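Local coordinates for conserved hypothetical protein (Bacteroides thetaiotaomicron, PDB 2FB6) that is of unknown function but folds as a small single-chain alpha/beta protein built round a five-stranded parallel sheet, at residues D17-V22 with V51-N56; M28-S33 with K40-I45; T62-M67 with L93-R98. All coordinates share one frame; numbering follows the deposited sequence. Where two conformers were deposited one is given.

Contact 1 (D17-V22 with V51-N56); sequences DNKDTV and VKLVAN
L53 reaches from the helical segment 51-56 into the turn that starts helix 19-36, and D17, K19 and V22 receive it. The apolar contacts all converge on this leucine. Its CG stands anti to the backbone N (chi1 176°), which sends the two methyls out toward the turn. CD2 rests 3.9 Å from D17 CA and 4.0 Å from V22 CG2; the V22 and L53 side chains run past one another, pointing opposite ways. CD1 meets the stem of K19, 4.1 Å from its CG. Near the backbones D17 CB and L53 CB lie 4.0 Å apart, but the carboxylate of D17 leads away from L53.

No hydrogen bond joins the two segments. N18 is the N-cap of helix 19-36: its OD1 accepts from T21 N at 2.9 Å, with an N-H...O angle of 158°. The polar tie between this helix start and the end of helix 49-56 is a salt bridge, made by the ammonium of K19, which continues past L53 to D57.

V22 and L53 also pack on W14 and V60 respectively. This is an N-capped helix start following a sheet strand, with one leucine of helix 49-56 packed against it, in an alpha/beta fold.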
loop_
_atom_site.group_PDB
_atom_site.type_symbol
_atom_site.label_atom_id
_atom_site.label_comp_id
_atom_site.label_asym_id
_atom_site.label_seq_id
_atom_site.Cartn_x
_atom_site.Cartn_y
_atom_site.Cartn_z
ATOM N N ASP A 17 10.410 2.144 6.438
ATOM C CA ASP A 17 10.029 1.616 7.739
ATOM C C ASP A 17 10.122 2.684 8.830
ATOM O O ASP A 17 10.123 2.352 10.012
ATOM C CB ASP A 17 10.830 0.353 8.106
ATOM C CG ASP A 17 12.325 0.600 8.204
ATOM O OD1 ASP A 17 12.782 1.760 8.098
ATOM O OD2 ASP A 17 13.046 -0.402 8.435
ATOM N N ASN A 18 10.146 3.955 8.423
ATOM C CA ASN A 18 10.128 5.050 9.388
ATOM C C ASN A 18 8.719 5.200 9.945
ATOM O O ASN A 18 7.805 5.620 9.230
ATOM C CB ASN A 18 10.579 6.359 8.755
ATOM C CG ASN A 18 10.691 7.464 9.771
ATOM O OD1 ASN A 18 9.694 7.947 10.290
ATOM N ND2 ASN A 18 11.910 7.848 10.086
ATOM N N LYS A 19 8.524 4.845 11.211
ATOM C CA LYS A 19 7.181 4.883 11.805
ATOM C C LYS A 19 6.576 6.285 11.834
ATOM O O LYS A 19 5.382 6.441 11.597
ATOM C CB LYS A 19 7.172 4.230 13.194
ATOM C CG LYS A 19 7.390 2.722 13.104
ATOM C CD LYS A 19 7.398 2.033 14.467
ATOM C CE LYS A 19 6.018 2.024 15.105
ATOM N NZ LYS A 19 6.005 1.267 16.405
ATOM N N ASP A 20 7.392 7.313 12.086
ATOM C CA ASP A 20 6.861 8.682 12.105
ATOM C C ASP A 20 6.230 9.029 10.771
ATOM O O ASP A 20 5.137 9.601 10.717
ATOM C CB ASP A 20 7.941 9.712 12.483
ATOM C CG ASP A 20 8.154 9.836 13.983
ATOM O OD1 ASP A 20 7.287 9.422 14.769
ATOM O OD2 ASP A 20 9.213 10.369 14.373
ATOM N N THR A 21 6.903 8.661 9.684
ATOM C CA THR A 21 6.361 8.935 8.358
ATOM C C THR A 21 5.161 8.035 8.022
ATOM O O THR A 21 4.179 8.499 7.439
ATOM C CB THR A 21 7.461 8.880 7.310
ATOM O OG1 THR A 21 8.352 9.976 7.566
ATOM C CG2 THR A 21 6.903 8.961 5.881
ATOM N N VAL A 22 5.230 6.766 8.420
ATOM C CA VAL A 22 4.100 5.859 8.181
ATOM C C VAL A 22 2.827 6.365 8.836
ATOM O O VAL A 22 1.791 6.423 8.185
ATOM C CB VAL A 22 4.421 4.413 8.652
ATOM C CG1 VAL A 22 3.149 3.529 8.700
ATOM C CG2 VAL A 22 5.468 3.794 7.737
ATOM N N VAL A 51 7.816 -4.044 4.356
ATOM C CA VAL A 51 7.204 -5.359 4.455
ATOM C C VAL A 51 7.526 -5.995 5.811
ATOM O O VAL A 51 6.644 -6.561 6.465
ATOM C CB VAL A 51 7.643 -6.271 3.288
ATOM C CG1 VAL A 51 7.183 -7.712 3.525
ATOM C CG2 VAL A 51 7.048 -5.774 1.978
ATOM N N LYS A 52 8.775 -5.839 6.242
ATOM C CA LYS A 52 9.201 -6.319 7.564
ATOM C C LYS A 52 8.487 -5.549 8.668
ATOM O O LYS A 52 8.060 -6.138 9.661
ATOM C CB LYS A 52 10.717 -6.197 7.741
ATOM C CG LYS A 52 11.508 -7.258 7.020
ATOM C CD LYS A 52 12.979 -7.197 7.411
ATOM C CE LYS A 52 13.826 -8.040 6.480
ATOM N NZ LYS A 52 15.285 -7.858 6.742
ATOM N N LEU A 53 8.338 -4.235 8.496
ATOM C CA LEU A 53 7.643 -3.428 9.494
ATOM C C LEU A 53 6.195 -3.891 9.697
ATOM O O LEU A 53 5.734 -4.086 10.823
ATOM C CB LEU A 53 7.685 -1.942 9.127
ATOM C CG LEU A 53 6.894 -1.031 10.065
ATOM C CD1 LEU A 53 7.564 -0.986 11.449
ATOM C CD2 LEU A 53 6.762 0.354 9.431
ATOM N N VAL A 54 5.461 -4.035 8.602
ATOM C CA VAL A 54 4.063 -4.444 8.687
ATOM C C VAL A 54 3.946 -5.826 9.318
ATOM O O VAL A 54 3.044 -6.065 10.129
ATOM C CB VAL A 54 3.385 -4.401 7.303
ATOM C CG1 VAL A 54 2.016 -5.014 7.361
ATOM C CG2 VAL A 54 3.277 -2.943 6.823
ATOM N N ALA A 55 4.862 -6.733 8.966
ATOM C CA ALA A 55 4.788 -8.097 9.472
ATOM C C ALA A 55 4.981 -8.172 10.974
ATOM O O ALA A 55 4.432 -9.058 11.622
ATOM C CB ALA A 55 5.825 -8.965 8.775
ATOM N N ASN A 56 5.778 -7.245 11.502
ATOM C CA ASN A 56 6.257 -7.339 12.870
ATOM C C ASN A 56 5.647 -6.351 13.865
ATOM O O ASN A 56 5.758 -6.561 15.072
ATOM C CB ASN A 56 7.779 -7.217 12.885
ATOM C CG ASN A 56 8.475 -8.466 12.351
ATOM O OD1 ASN A 56 9.044 -8.455 11.258
ATOM N ND2 ASN A 56 8.426 -9.555 13.128
#

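Contact 2 (M28-S33 with K40-I45); sequences MYALNS and KHINII
A30 and S33 of helix 19-36 face I42 and I44 of strand 41-46, and a tyrosine ring borders the contact from the helix side. One face of the Y29 ring carries S33 OG, 3.2 Å above the plane and displaced toward the rim; the ring itself does not reach the strand segment, and its OH is hydrogen-bonded to W39 NE1. The amide of N32, on the side of the helix away from the strand, is turned so that its ND2 donates nearly in its own plane to M28 O at 2.9 Å.

S33 OG bonds back to Y29 O at 2.8 Å, coming from above the carbonyl plane, while S33 N reaches the same oxygen from the opposite face. Two donors thus grip one carbonyl, and the hydroxyl is kept off the strand; what S33 offers to I42 is its CB.

The strand side is carried by the ends of two isoleucines. I42 extends fully (chi2 180°), and its CD1 abuts both A30 O (3.3 Å) and S33 CB (3.5 Å) on the helix surface. The A30 methyl fills in beside it, 4.2 Å from I44 CD1 and 4.5 Å from I42 CG2. The axes of helix 28-33 and strand 41-45 approach to 9.4 Å at 152°, close to antiparallel; the small A30 at the interface is consistent with this. I44 also touches W14 and M67. Helix 19-36 packed back along the sheet between strands 9-14 and 41-46 is the classic beta-alpha-beta crossover.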
loop_
_atom_site.group_PDB
_atom_site.type_symbol
_atom_site.label_atom_id
_atom_site.label_comp_id
_atom_site.label_asym_id
_atom_site.label_seq_id
_atom_site.Cartn_x
_atom_site.Cartn_y
_atom_site.Cartn_z
HETATM N N MSE A 28 -2.224 8.691 7.456
HETATM C CA MSE A 28 -3.153 9.789 7.662
HETATM C C MSE A 28 -3.670 10.360 6.340
HETATM O O MSE A 28 -4.885 10.597 6.176
HETATM C CB MSE A 28 -2.522 10.887 8.493
HETATM C CG MSE A 28 -3.527 11.912 8.886
HETATM SE SE MSE A 28 -2.671 13.204 9.974
HETATM C CE MSE A 28 -1.808 14.292 8.567
ATOM N N TYR A 29 -2.782 10.551 5.370
ATOM C CA TYR A 29 -3.244 11.101 4.099
ATOM C C TYR A 29 -4.101 10.081 3.340
ATOM O O TYR A 29 -5.134 10.438 2.772
ATOM C CB TYR A 29 -2.069 11.568 3.254
ATOM C CG TYR A 29 -2.514 12.156 1.932
ATOM C CD1 TYR A 29 -3.308 13.311 1.882
ATOM C CD2 TYR A 29 -2.129 11.565 0.720
ATOM C CE1 TYR A 29 -3.715 13.860 0.654
ATOM C CE2 TYR A 29 -2.534 12.106 -0.493
ATOM C CZ TYR A 29 -3.322 13.239 -0.526
ATOM O OH TYR A 29 -3.714 13.730 -1.759
ATOM N N ALA A 30 -3.695 8.818 3.356
ATOM C CA ALA A 30 -4.432 7.811 2.607
ATOM C C ALA A 30 -5.842 7.632 3.185
ATOM O O ALA A 30 -6.858 7.633 2.442
ATOM C CB ALA A 30 -3.672 6.495 2.594
ATOM N N LEU A 31 -5.922 7.525 4.510
ATOM C CA LEU A 31 -7.224 7.318 5.164
ATOM C C LEU A 31 -8.162 8.491 4.953
ATOM O O LEU A 31 -9.346 8.313 4.609
ATOM C CB LEU A 31 -7.057 7.041 6.661
ATOM C CG LEU A 31 -6.702 5.606 6.997
ATOM C CD1 LEU A 31 -6.120 5.527 8.396
ATOM C CD2 LEU A 31 -7.973 4.744 6.862
ATOM N N ASN A 32 -7.648 9.701 5.160
ATOM C CA ASN A 32 -8.493 10.882 4.999
ATOM C C ASN A 32 -8.906 11.065 3.549
ATOM O O ASN A 32 -10.065 11.399 3.260
ATOM C CB ASN A 32 -7.795 12.126 5.539
ATOM C CG ASN A 32 -7.975 12.269 7.034
ATOM O OD1 ASN A 32 -8.911 12.920 7.483
ATOM N ND2 ASN A 32 -7.097 11.630 7.818
ATOM N N SER A 33 -7.964 10.835 2.633
ATOM C CA SER A 33 -8.267 10.925 1.205
ATOM C C SER A 33 -9.402 10.000 0.815
ATOM O O SER A 33 -10.304 10.405 0.055
ATOM C CB SER A 33 -7.046 10.585 0.346
ATOM O OG SER A 33 -6.079 11.601 0.409
ATOM N N LYS A 40 -10.852 8.770 -5.369
ATOM C CA LYS A 40 -11.846 7.697 -5.412
ATOM C C LYS A 40 -11.197 6.327 -5.216
ATOM O O LYS A 40 -11.810 5.420 -4.656
ATOM C CB LYS A 40 -12.649 7.750 -6.710
ATOM C CG LYS A 40 -13.478 9.010 -6.823
ATOM C CD LYS A 40 -14.321 9.010 -8.105
ATOM C CE LYS A 40 -15.047 10.343 -8.283
ATOM N NZ LYS A 40 -15.972 10.581 -7.152
ATOM N N HIS A 41 -9.950 6.199 -5.665
ATOM C CA HIS A 41 -9.219 4.922 -5.588
ATOM C C HIS A 41 -7.855 5.191 -5.021
ATOM O O HIS A 41 -7.192 6.106 -5.473
ATOM C CB HIS A 41 -9.074 4.311 -6.992
ATOM C CG HIS A 41 -10.383 4.161 -7.697
ATOM N ND1 HIS A 41 -10.822 5.053 -8.650
ATOM C CD2 HIS A 41 -11.376 3.257 -7.542
ATOM C CE1 HIS A 41 -12.027 4.696 -9.066
ATOM N NE2 HIS A 41 -12.383 3.608 -8.410
ATOM N N ILE A 42 -7.443 4.377 -4.045
ATOM C CA ILE A 42 -6.088 4.475 -3.505
ATOM C C ILE A 42 -5.533 3.071 -3.380
ATOM O O ILE A 42 -6.156 2.192 -2.768
ATOM C CB ILE A 42 -6.032 5.151 -2.119
ATOM C CG1 ILE A 42 -6.678 6.557 -2.158
ATOM C CG2 ILE A 42 -4.579 5.190 -1.615
ATOM C CD1 ILE A 42 -6.658 7.282 -0.843
ATOM N N ASN A 43 -4.393 2.860 -4.023
ATOM C CA ASN A 43 -3.681 1.592 -3.959
ATOM C C ASN A 43 -2.329 1.793 -3.284
ATOM O O ASN A 43 -1.591 2.712 -3.648
ATOM C CB ASN A 43 -3.452 1.047 -5.374
ATOM C CG ASN A 43 -2.707 -0.279 -5.376
ATOM O OD1 ASN A 43 -1.640 -0.410 -5.989
ATOM N ND2 ASN A 43 -3.267 -1.271 -4.697
ATOM N N ILE A 44 -2.006 0.925 -2.329
ATOM C CA ILE A 44 -0.729 1.014 -1.628
ATOM C C ILE A 44 0.063 -0.246 -1.921
ATOM O O ILE A 44 -0.464 -1.345 -1.794
ATOM C CB ILE A 44 -0.922 1.190 -0.097
ATOM C CG1 ILE A 44 -1.722 2.489 0.193
ATOM C CG2 ILE A 44 0.466 1.189 0.606
ATOM C CD1 ILE A 44 -2.010 2.743 1.637
ATOM N N ILE A 45 1.313 -0.064 -2.336
ATOM C CA ILE A 45 2.215 -1.178 -2.643
ATOM C C ILE A 45 3.244 -1.278 -1.516
ATOM O O ILE A 45 3.999 -0.343 -1.280
ATOM C CB ILE A 45 2.967 -0.952 -3.972
ATOM C CG1 ILE A 45 1.995 -0.685 -5.133
ATOM C CG2 ILE A 45 3.889 -2.145 -4.248
ATOM C CD1 ILE A 45 2.705 -0.081 -6.339
#

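Contact 3 (T62-M67 with L93-R98); sequences TEILEM and LGITVR
I64 and I95 form the tight half of this contact, where helix 58-70 comes down on the chain leading into strand 96-98. The two side chains cross at about a right angle. I64 puts a single branch, the methyl CG2, across the end of I95, 3.8 Å from its CD1 and 4.0 Å from its CG1. With CG2 of I64 anti to the backbone N, the same methyl also meets L93 CB at 4.3 Å. Both isoleucines are buried and pack further on I74 of strand 73-77. V54 of helix 49-56 touches I64, L93 and I95 alike, which makes it the shared neighbour of the inner part.

Toward solvent the fit is sparser. L65 starts out across the line to the other segment, but its end swings in. In the conformer given, CD2 of L65 comes 3.4 Å from L93 O, a methyl against a backbone carbonyl and a single close approach on an otherwise sparser side. The leucine ends themselves meet less closely, CD2 of L65 to CD2 of L93 at 4.4 Å. L65 is exposed and was deposited in two conformers, consistent with a side chain that is not firmly confined.

G94 marks the place where the chain leaves helix 87-92. It takes a positive phi (95°) in a Schellman motif, after which I95 turns its side chain into the buried region and the strand follows.

No hydrogen bond joins the two segments. The chemistry is aliphatic carbon on carbon, with one backbone carbonyl, that of L93, meeting the L65 methyl, implying that burial of methyl groups rather than directional bonding holds helix 58-70 against the helix-to-strand turn.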
loop_
_atom_site.group_PDB
_atom_site.type_symbol
_atom_site.label_atom_id
_atom_site.label_comp_id
_atom_site.label_asym_id
_atom_site.label_seq_id
_atom_site.Cartn_x
_atom_site.Cartn_y
_atom_site.Cartn_z
ATOM N N THR A 62 -2.667 -2.374 12.995
ATOM C CA THR A 62 -3.930 -1.697 13.262
ATOM C C THR A 62 -4.256 -0.678 12.178
ATOM O O THR A 62 -5.403 -0.617 11.730
ATOM C CB THR A 62 -3.888 -1.058 14.661
ATOM O OG1 THR A 62 -3.583 -2.096 15.589
ATOM C CG2 THR A 62 -5.236 -0.399 15.046
ATOM N N GLU A 63 -3.262 0.104 11.743
ATOM C CA GLU A 63 -3.482 1.055 10.641
ATOM C C GLU A 63 -3.835 0.341 9.342
ATOM O O GLU A 63 -4.710 0.786 8.608
ATOM C CB GLU A 63 -2.246 1.920 10.369
ATOM C CG GLU A 63 -1.949 2.980 11.378
ATOM C CD GLU A 63 -3.077 3.980 11.569
ATOM O OE1 GLU A 63 -3.690 4.440 10.579
ATOM O OE2 GLU A 63 -3.336 4.321 12.735
ATOM N N ILE A 64 -3.143 -0.762 9.056
ATOM C CA ILE A 64 -3.409 -1.552 7.849
ATOM C C ILE A 64 -4.879 -1.962 7.810
ATOM O O ILE A 64 -5.542 -1.835 6.779
ATOM C CB ILE A 64 -2.529 -2.831 7.820
ATOM C CG1 ILE A 64 -1.046 -2.483 7.599
ATOM C CG2 ILE A 64 -3.038 -3.872 6.781
ATOM C CD1 ILE A 64 -0.718 -1.894 6.222
ATOM N N LEU A 65 -5.375 -2.460 8.947
ATOM C CA LEU A 65 -6.757 -2.918 9.024
ATOM C C LEU A 65 -7.752 -1.780 8.803
ATOM O O LEU A 65 -8.752 -1.956 8.091
ATOM C CB LEU A 65 -7.012 -3.650 10.344
ATOM C CG LEU A 65 -6.130 -4.891 10.554
ATOM C CD1 LEU A 65 -6.377 -5.481 11.945
ATOM C CD2 LEU A 65 -6.305 -5.957 9.462
ATOM N N GLU A 66 -7.471 -0.610 9.378
ATOM C CA GLU A 66 -8.345 0.549 9.174
ATOM C C GLU A 66 -8.324 0.972 7.717
ATOM O O GLU A 66 -9.372 1.307 7.149
ATOM C CB GLU A 66 -7.973 1.735 10.075
ATOM C CG GLU A 66 -9.035 2.859 10.063
ATOM C CD GLU A 66 -8.633 4.098 10.850
ATOM O OE1 GLU A 66 -7.636 4.034 11.594
ATOM O OE2 GLU A 66 -9.307 5.153 10.714
HETATM N N MSE A 67 -7.141 0.958 7.105
HETATM C CA MSE A 67 -7.063 1.345 5.699
HETATM C C MSE A 67 -7.855 0.373 4.833
HETATM O O MSE A 67 -8.631 0.796 3.973
HETATM C CB MSE A 67 -5.605 1.472 5.245
HETATM C CG MSE A 67 -4.966 2.739 5.789
HETATM SE SE MSE A 67 -3.229 3.108 5.041
HETATM C CE MSE A 67 -2.526 1.884 5.902
ATOM N N LEU A 93 -3.509 -10.498 7.154
ATOM C CA LEU A 93 -3.958 -9.125 7.426
ATOM C C LEU A 93 -4.948 -8.640 6.381
ATOM O O LEU A 93 -5.550 -7.574 6.537
ATOM C CB LEU A 93 -2.777 -8.145 7.478
ATOM C CG LEU A 93 -1.795 -8.323 8.630
ATOM C CD1 LEU A 93 -0.555 -7.504 8.379
ATOM C CD2 LEU A 93 -2.463 -7.940 9.968
ATOM N N GLY A 94 -5.105 -9.408 5.305
ATOM C CA GLY A 94 -5.996 -9.024 4.229
ATOM C C GLY A 94 -5.314 -8.294 3.082
ATOM O O GLY A 94 -5.977 -7.744 2.191
ATOM N N ILE A 95 -3.981 -8.295 3.105
ATOM C CA ILE A 95 -3.165 -7.710 2.037
ATOM C C ILE A 95 -3.009 -8.731 0.906
ATOM O O ILE A 95 -2.812 -9.934 1.164
ATOM C CB ILE A 95 -1.790 -7.278 2.606
ATOM C CG1 ILE A 95 -1.964 -6.148 3.625
ATOM C CG2 ILE A 95 -0.832 -6.855 1.508
ATOM C CD1 ILE A 95 -0.763 -5.972 4.554
ATOM N N THR A 96 -3.091 -8.244 -0.333
ATOM C CA THR A 96 -2.893 -9.095 -1.510
ATOM C C THR A 96 -1.406 -9.321 -1.705
ATOM O O THR A 96 -0.644 -8.375 -1.839
ATOM C CB THR A 96 -3.489 -8.455 -2.790
ATOM O OG1 THR A 96 -4.902 -8.325 -2.624
ATOM C CG2 THR A 96 -3.186 -9.321 -4.039
ATOM N N VAL A 97 -0.988 -10.577 -1.739
ATOM C CA VAL A 97 0.408 -10.875 -1.980
ATOM C C VAL A 97 0.530 -11.413 -3.398
ATOM O O VAL A 97 -0.131 -12.391 -3.753
ATOM C CB VAL A 97 0.940 -11.910 -0.956
ATOM C CG1 VAL A 97 2.341 -12.378 -1.294
ATOM C CG2 VAL A 97 0.898 -11.330 0.450
ATOM N N ARG A 98 1.340 -10.739 -4.218
ATOM C CA ARG A 98 1.542 -11.177 -5.589
ATOM C C ARG A 98 2.876 -10.682 -6.120
ATOM O O ARG A 98 3.493 -9.778 -5.546
ATOM C CB ARG A 98 0.390 -10.713 -6.480
ATOM C CG ARG A 98 0.328 -9.249 -6.732
ATOM C CD ARG A 98 -0.696 -9.028 -7.843
ATOM N NE ARG A 98 -0.992 -7.626 -8.002
ATOM C CZ ARG A 98 -1.591 -7.100 -9.067
ATOM N NH1 ARG A 98 -1.943 -7.854 -10.108
ATOM N NH2 ARG A 98 -1.806 -5.801 -9.100
#

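From the N terminus, strand 9-14 leads to the start of helix 19-36, where contact 1 begins. The same helix then supplies contact 2, which closes a short loop with strand 41-46 before the chain reaches helix 49-56 and completes contact 1; contact 2 therefore lies within the larger loop. Contact 3 comes afterwards, in series with both, opening on helix 58-70 and closing beyond helix 87-92. It ties helix 58-70 to the approach to edge strand 96-98. V54 of the 51-56 segment joins contacts 1 and 3, while L31 and I44 meet M67 and link contacts 2 and 3.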